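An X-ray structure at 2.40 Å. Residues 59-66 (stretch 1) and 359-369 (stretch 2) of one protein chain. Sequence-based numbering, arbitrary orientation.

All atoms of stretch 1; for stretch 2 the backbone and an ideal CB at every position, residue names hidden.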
ATOM      1  N   LEU A  59      21.329 -18.439  -7.644  1.00111.60           N
ATOM      2  CA  LEU A  59      21.167 -17.000  -7.844  1.00111.93           C
ATOM      3  C   LEU A  59      21.138 -16.253  -6.517  1.00109.76           C
ATOM      4  O   LEU A  59      21.746 -15.185  -6.383  1.00104.32           O
ATOM      5  CB  LEU A  59      19.892 -16.721  -8.639  1.00115.61           C
ATOM      6  CG  LEU A  59      19.956 -16.573 -10.161  1.00120.97           C
ATOM      7  CD1 LEU A  59      18.747 -17.209 -10.817  1.00117.66           C
ATOM      8  CD2 LEU A  59      20.056 -15.103 -10.546  1.00125.03           C
ATOM      9  N   LEU A  60      20.440 -16.801  -5.518  1.00102.74           N
ATOM     10  CA  LEU A  60      20.335 -16.118  -4.233  1.00 90.25           C
ATOM     11  C   LEU A  60      21.702 -15.977  -3.575  1.00 97.65           C
ATOM     12  O   LEU A  60      22.083 -14.885  -3.138  1.00 93.21           O
ATOM     13  CB  LEU A  60      19.367 -16.863  -3.314  1.00 89.63           C
ATOM     14  CG  LEU A  60      17.888 -16.801  -3.706  1.00 93.63           C
ATOM     15  CD1 LEU A  60      17.038 -17.689  -2.808  1.00 88.08           C
ATOM     16  CD2 LEU A  60      17.384 -15.364  -3.672  1.00 93.49           C
ATOM     17  N   LEU A  61      22.458 -17.074  -3.501  1.00104.60           N
ATOM     18  CA  LEU A  61      23.794 -17.008  -2.919  1.00109.36           C
ATOM     19  C   LEU A  61      24.723 -16.148  -3.766  1.00112.53           C
ATOM     20  O   LEU A  61      25.512 -15.360  -3.230  1.00116.31           O
ATOM     21  CB  LEU A  61      24.370 -18.414  -2.753  1.00117.71           C
ATOM     22  CG  LEU A  61      23.975 -19.214  -1.509  1.00118.69           C
ATOM     23  CD1 LEU A  61      22.567 -19.776  -1.628  1.00119.77           C
ATOM     24  CD2 LEU A  61      24.982 -20.326  -1.268  1.00123.49           C
ATOM     25  N   THR A  62      24.638 -16.279  -5.093  1.00115.36           N
ATOM     26  CA  THR A  62      25.487 -15.485  -5.977  1.00119.02           C
ATOM     27  C   THR A  62      25.200 -13.999  -5.817  1.00116.12           C
ATOM     28  O   THR A  62      26.114 -13.197  -5.593  1.00120.37           O
ATOM     29  CB  THR A  62      25.283 -15.912  -7.430  1.00122.34           C
ATOM     30  OG1 THR A  62      25.251 -17.342  -7.512  1.00134.87           O
ATOM     31  CG2 THR A  62      26.415 -15.383  -8.299  1.00122.70           C
ATOM     32  N   CYS A  63      23.925 -13.614  -5.929  1.00115.56           N
ATOM     33  CA  CYS A  63      23.548 -12.215  -5.760  1.00108.75           C
ATOM     34  C   CYS A  63      24.018 -11.673  -4.419  1.00106.03           C
ATOM     35  O   CYS A  63      24.564 -10.568  -4.346  1.00107.38           O
ATOM     36  CB  CYS A  63      22.033 -12.062  -5.896  1.00105.92           C
ATOM     37  SG  CYS A  63      21.418 -10.405  -5.527  1.00109.68           S
ATOM     38  N   ALA A  64      23.836 -12.452  -3.348  1.00105.00           N
ATOM     39  CA  ALA A  64      24.254 -12.003  -2.023  1.00102.06           C
ATOM     40  C   ALA A  64      25.749 -11.723  -1.976  1.00104.23           C
ATOM     41  O   ALA A  64      26.190 -10.778  -1.312  1.00 98.23           O
ATOM     42  CB  ALA A  64      23.873 -13.043  -0.972  1.00101.33           C
ATOM     43  N   ASN A  65      26.548 -12.537  -2.671  1.00112.44           N
ATOM     44  CA  ASN A  65      27.978 -12.260  -2.758  1.00124.89           C
ATOM     45  C   ASN A  65      28.236 -10.947  -3.486  1.00124.15           C
ATOM     46  O   ASN A  65      29.063 -10.136  -3.047  1.00127.94           O
ATOM     47  CB  ASN A  65      28.699 -13.415  -3.452  1.00134.09           C
ATOM     48  CG  ASN A  65      29.149 -14.488  -2.480  1.00141.81           C
ATOM     49  OD1 ASN A  65      29.470 -14.200  -1.327  1.00143.02           O
ATOM     50  ND2 ASN A  65      29.181 -15.732  -2.944  1.00146.22           N
ATOM     51  N   HIS A  66      27.532 -10.714  -4.596  1.00118.48           N
ATOM     52  CA  HIS A  66      27.652  -9.437  -5.293  1.00115.37           C
ATOM     53  C   HIS A  66      27.179  -8.282  -4.420  1.00116.74           C
ATOM     54  O   HIS A  66      27.719  -7.174  -4.511  1.00119.60           O
ATOM     55  CB  HIS A  66      26.865  -9.477  -6.601  1.00110.65           C
ATOM     56  CG  HIS A  66      27.439 -10.411  -7.621  1.00121.22           C
ATOM     57  ND1 HIS A  66      26.728 -10.847  -8.718  1.00124.81           N
ATOM     58  CD2 HIS A  66      28.661 -10.988  -7.711  1.00124.09           C
ATOM     59  CE1 HIS A  66      27.486 -11.653  -9.440  1.00124.36           C
ATOM     60  NE2 HIS A  66      28.663 -11.757  -8.850  1.00125.45           N
ATOM     61  N   UNK A 359      27.264 -12.063   9.597  1.00101.37           N
ATOM     62  CA  UNK A 359      27.324 -11.655   8.202  1.00106.68           C
ATOM     63  C   UNK A 359      26.009 -11.939   7.481  1.00105.72           C
ATOM     64  O   UNK A 359      25.162 -12.704   7.950  1.00110.18           O
ATOM     65  CB  UNK A 359      28.477 -12.368   7.493  1.00106.68           C
ATOM     66  N   UNK A 360      25.856 -11.301   6.319  1.00105.61           N
ATOM     67  CA  UNK A 360      24.670 -11.511   5.495  1.00 92.76           C
ATOM     68  C   UNK A 360      24.570 -12.962   5.041  1.00 93.86           C
ATOM     69  O   UNK A 360      23.492 -13.567   5.085  1.00102.79           O
ATOM     70  CB  UNK A 360      24.692 -10.580   4.281  1.00 92.76           C
ATOM     71  N   UNK A 361      25.690 -13.538   4.596  1.00 94.76           N
ATOM     72  CA  UNK A 361      25.670 -14.902   4.076  1.00 99.67           C
ATOM     73  C   UNK A 361      25.281 -15.901   5.156  1.00 99.86           C
ATOM     74  O   UNK A 361      24.599 -16.896   4.876  1.00103.13           O
ATOM     75  CB  UNK A 361      27.036 -15.269   3.492  1.00 99.67           C
ATOM     76  N   UNK A 362      25.709 -15.656   6.396  1.00 99.43           N
ATOM     77  CA  UNK A 362      25.309 -16.506   7.513  1.00100.77           C
ATOM     78  C   UNK A 362      23.793 -16.537   7.656  1.00 95.40           C
ATOM     79  O   UNK A 362      23.170 -17.604   7.620  1.00 94.35           O
ATOM     80  CB  UNK A 362      25.952 -16.019   8.813  1.00100.77           C
ATOM     81  N   UNK A 363      23.182 -15.361   7.818  1.00 83.20           N
ATOM     82  CA  UNK A 363      21.741 -15.292   8.026  1.00 83.00           C
ATOM     83  C   UNK A 363      20.972 -15.776   6.804  1.00 85.73           C
ATOM     84  O   UNK A 363      19.898 -16.366   6.948  1.00 88.78           O
ATOM     85  CB  UNK A 363      21.325 -13.860   8.370  1.00 83.00           C
ATOM     86  N   UNK A 364      21.505 -15.547   5.602  1.00 91.28           N
ATOM     87  CA  UNK A 364      20.825 -16.012   4.399  1.00 86.05           C
ATOM     88  C   UNK A 364      20.795 -17.534   4.331  1.00 87.22           C
ATOM     89  O   UNK A 364      19.771 -18.122   3.966  1.00 86.07           O
ATOM     90  CB  UNK A 364      21.506 -15.445   3.152  1.00 86.05           C
ATOM     91  N   UNK A 365      21.904 -18.188   4.682  1.00 92.96           N
ATOM     92  CA  UNK A 365      21.960 -19.644   4.601  1.00 95.98           C
ATOM     93  C   UNK A 365      20.962 -20.290   5.554  1.00100.85           C
ATOM     94  O   UNK A 365      20.188 -21.167   5.159  1.00103.24           O
ATOM     95  CB  UNK A 365      23.375 -20.139   4.908  1.00 95.98           C
ATOM     96  N   UNK A 366      20.960 -19.860   6.817  1.00 98.65           N
ATOM     97  CA  UNK A 366      20.080 -20.478   7.803  1.00 94.99           C
ATOM     98  C   UNK A 366      18.619 -20.133   7.543  1.00 87.28           C
ATOM     99  O   UNK A 366      17.748 -21.009   7.587  1.00 90.94           O
ATOM    100  CB  UNK A 366      20.477 -20.040   9.214  1.00 94.99           C
ATOM    101  N   UNK A 367      18.328 -18.857   7.270  1.00 81.64           N
ATOM    102  CA  UNK A 367      16.942 -18.455   7.048  1.00 82.27           C
ATOM    103  C   UNK A 367      16.346 -19.140   5.825  1.00 88.73           C
ATOM    104  O   UNK A 367      15.138 -19.400   5.788  1.00 88.40           O
ATOM    105  CB  UNK A 367      16.851 -16.936   6.889  1.00 82.27           C
ATOM    106  N   UNK A 368      17.171 -19.438   4.817  1.00 86.88           N
ATOM    107  CA  UNK A 368      16.679 -20.190   3.667  1.00 86.33           C
ATOM    108  C   UNK A 368      16.164 -21.558   4.090  1.00 84.50           C
ATOM    109  O   UNK A 368      15.112 -22.007   3.621  1.00 86.82           O
ATOM    110  CB  UNK A 368      17.781 -20.344   2.617  1.00 86.33           C
ATOM    111  N   UNK A 369      16.882 -22.231   4.993  1.00 91.60           N
ATOM    112  CA  UNK A 369      16.446 -23.545   5.453  1.00 97.87           C
ATOM    113  C   UNK A 369      15.208 -23.447   6.334  1.00 92.82           C
ATOM    114  O   UNK A 369      14.296 -24.275   6.224  1.00 92.90           O
ATOM    115  CB  UNK A 369      17.575 -24.241   6.215  1.00 97.87           C
TER

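The two helices run nearly antiparallel, at 165°, with axes 10.5 Å apart at closest approach. Stretch 1 offers the other helix Leu60, Leu61 and Ala64, with Asn65 at the margin, so its surface is mostly apolar and methyl-sized at Ala64.

Position 359 lies out of reach, with extended backbone angles (-100/164) just before a helix. Ser, Thr, Asp or Asn would suit, since each can accept from an exposed amide of the first turn. It is Thr359, the N-cap: its OG1 accepts from the backbone N of residue 362 at 3.2 Å.

At 360 CA-to-CB points toward stretch 1, but nothing lies within 5.5 Å of the ideal CB, leaving room for a long apolar chain such as Leu, Ile or Met. Leu360 brings its CD1 to 4.0 Å from Ala64 CB.

Position 361 has the CA nearest to stretch 1, 6.9 Å from Ala64 CA, yet its CB points sideways. A flexible chain that can turn back would fit best, Met or Leu, although Gln or Lys could reach Asn65. Met361, with chi2 and chi3 both p, curls inward: its CE sits 3.7 Å from Ala64 CB, 3.8 Å from Leu61 O and 3.5 Å from Asn65 OD1.

Position 362, out of reach of stretch 1, lies three residues after the cap, where Glu, Asp or Gln can accept from the N of 359; 363 is out of reach and open. Glu362 closes the capping box, its OE1 accepting from Thr359 N at 2.7 Å; Arg363 hydrogen-bonds elsewhere in the structure.

At 364 CB points toward stretch 1 and the ideal CB is 5.3 Å from Ala64 CB, so a medium apolar side chain is favoured: Leu, Ile, Val or Met. Leu364 packs its CD2 3.6 Å from Ala64 CB and 3.8 Å from Leu60 O.

Position 365 is turned sideways, and either a polar residue or an apolar one long enough to reach Leu61 is plausible. Leu365 takes the second course, its CD2 4.0 Å from Leu61 CD2.

Positions 366 and 367 lie beyond reach. Glu366 is bonded elsewhere, while Ser367 turns its OG back to Arg363 O at 2.5 Å.

One turn after 364, position 368 points toward the leucines of stretch 1, calling for Leu, Met, Ile or Phe. Leu368 spans both neighbours: CD2 is 3.9 Å from Leu60 CD1, and CD1 is 4.2 Å from Leu61 CD1.

Position 369 is out of reach; Tyr369 makes no contact with stretch 1.

Stretch 2, residues 359-369: TLMERLLESLY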
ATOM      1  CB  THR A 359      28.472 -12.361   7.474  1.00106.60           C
ATOM      2  OG1 THR A 359      28.122 -13.732   7.241  1.00111.93           O
ATOM      3  CG2 THR A 359      29.747 -12.300   8.299  1.00107.18           C
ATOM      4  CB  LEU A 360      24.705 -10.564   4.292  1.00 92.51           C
ATOM      5  CG  LEU A 360      23.432 -10.271   3.486  1.00102.48           C
ATOM      6  CD1 LEU A 360      23.059 -11.406   2.538  1.00103.15           C
ATOM      7  CD2 LEU A 360      22.278  -9.952   4.419  1.00112.92           C
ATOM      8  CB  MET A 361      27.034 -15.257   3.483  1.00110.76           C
ATOM      9  CG  MET A 361      27.047 -16.557   2.699  1.00120.74           C
ATOM     10  SD  MET A 361      25.921 -16.519   1.291  1.00123.60           S
ATOM     11  CE  MET A 361      26.572 -15.120   0.383  1.00124.75           C
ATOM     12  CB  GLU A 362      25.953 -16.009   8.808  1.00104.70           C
ATOM     13  CG  GLU A 362      27.422 -16.346   8.969  1.00122.89           C
ATOM     14  CD  GLU A 362      28.026 -15.684  10.192  1.00137.64           C
ATOM     15  OE1 GLU A 362      27.546 -14.596  10.574  1.00142.22           O
ATOM     16  OE2 GLU A 362      28.974 -16.251  10.775  1.00143.78           O
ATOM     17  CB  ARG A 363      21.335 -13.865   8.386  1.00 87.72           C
ATOM     18  CG  ARG A 363      22.149 -13.278   9.527  1.00 96.32           C
ATOM     19  CD  ARG A 363      21.480 -12.056  10.129  1.00 97.06           C
ATOM     20  NE  ARG A 363      21.305 -10.982   9.158  1.00 97.64           N
ATOM     21  CZ  ARG A 363      22.261 -10.128   8.809  1.00 97.92           C
ATOM     22  NH1 ARG A 363      23.470 -10.224   9.346  1.00 90.72           N
ATOM     23  NH2 ARG A 363      22.008  -9.175   7.921  1.00 99.82           N
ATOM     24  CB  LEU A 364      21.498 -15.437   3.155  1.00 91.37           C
ATOM     25  CG  LEU A 364      20.947 -15.952   1.824  1.00 89.27           C
ATOM     26  CD1 LEU A 364      19.466 -15.643   1.709  1.00 93.54           C
ATOM     27  CD2 LEU A 364      21.708 -15.360   0.655  1.00 94.75           C
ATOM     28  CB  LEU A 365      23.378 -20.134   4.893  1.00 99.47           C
ATOM     29  CG  LEU A 365      24.372 -20.008   3.738  1.00103.83           C
ATOM     30  CD1 LEU A 365      25.740 -20.537   4.138  1.00 97.64           C
ATOM     31  CD2 LEU A 365      23.850 -20.739   2.510  1.00105.40           C
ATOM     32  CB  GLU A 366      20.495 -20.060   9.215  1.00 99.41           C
ATOM     33  CG  GLU A 366      21.617 -20.905   9.791  1.00100.89           C
ATOM     34  CD  GLU A 366      21.268 -22.382   9.824  1.00113.66           C
ATOM     35  OE1 GLU A 366      20.300 -22.751  10.523  1.00117.64           O
ATOM     36  OE2 GLU A 366      21.952 -23.171   9.140  1.00123.06           O
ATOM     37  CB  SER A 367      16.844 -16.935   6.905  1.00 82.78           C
ATOM     38  OG  SER A 367      17.630 -16.474   5.819  1.00 86.96           O
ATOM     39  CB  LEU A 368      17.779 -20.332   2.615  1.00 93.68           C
ATOM     40  CG  LEU A 368      17.898 -19.212   1.579  1.00 88.12           C
ATOM     41  CD1 LEU A 368      19.071 -19.464   0.644  1.00 83.20           C
ATOM     42  CD2 LEU A 368      16.603 -19.077   0.794  1.00 88.75           C
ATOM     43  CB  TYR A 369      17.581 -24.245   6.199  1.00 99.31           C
ATOM     44  CG  TYR A 369      18.605 -24.889   5.293  1.00103.73           C
ATOM     45  CD1 TYR A 369      18.449 -26.199   4.860  1.00113.01           C
ATOM     46  CD2 TYR A 369      19.725 -24.189   4.871  1.00110.64           C
ATOM     47  CE1 TYR A 369      19.382 -26.793   4.031  1.00119.39           C
ATOM     48  CE2 TYR A 369      20.664 -24.773   4.042  1.00119.60           C
ATOM     49  CZ  TYR A 369      20.487 -26.075   3.625  1.00128.03           C
ATOM     50  OH  TYR A 369      21.420 -26.661   2.800  1.00139.25           O
TER
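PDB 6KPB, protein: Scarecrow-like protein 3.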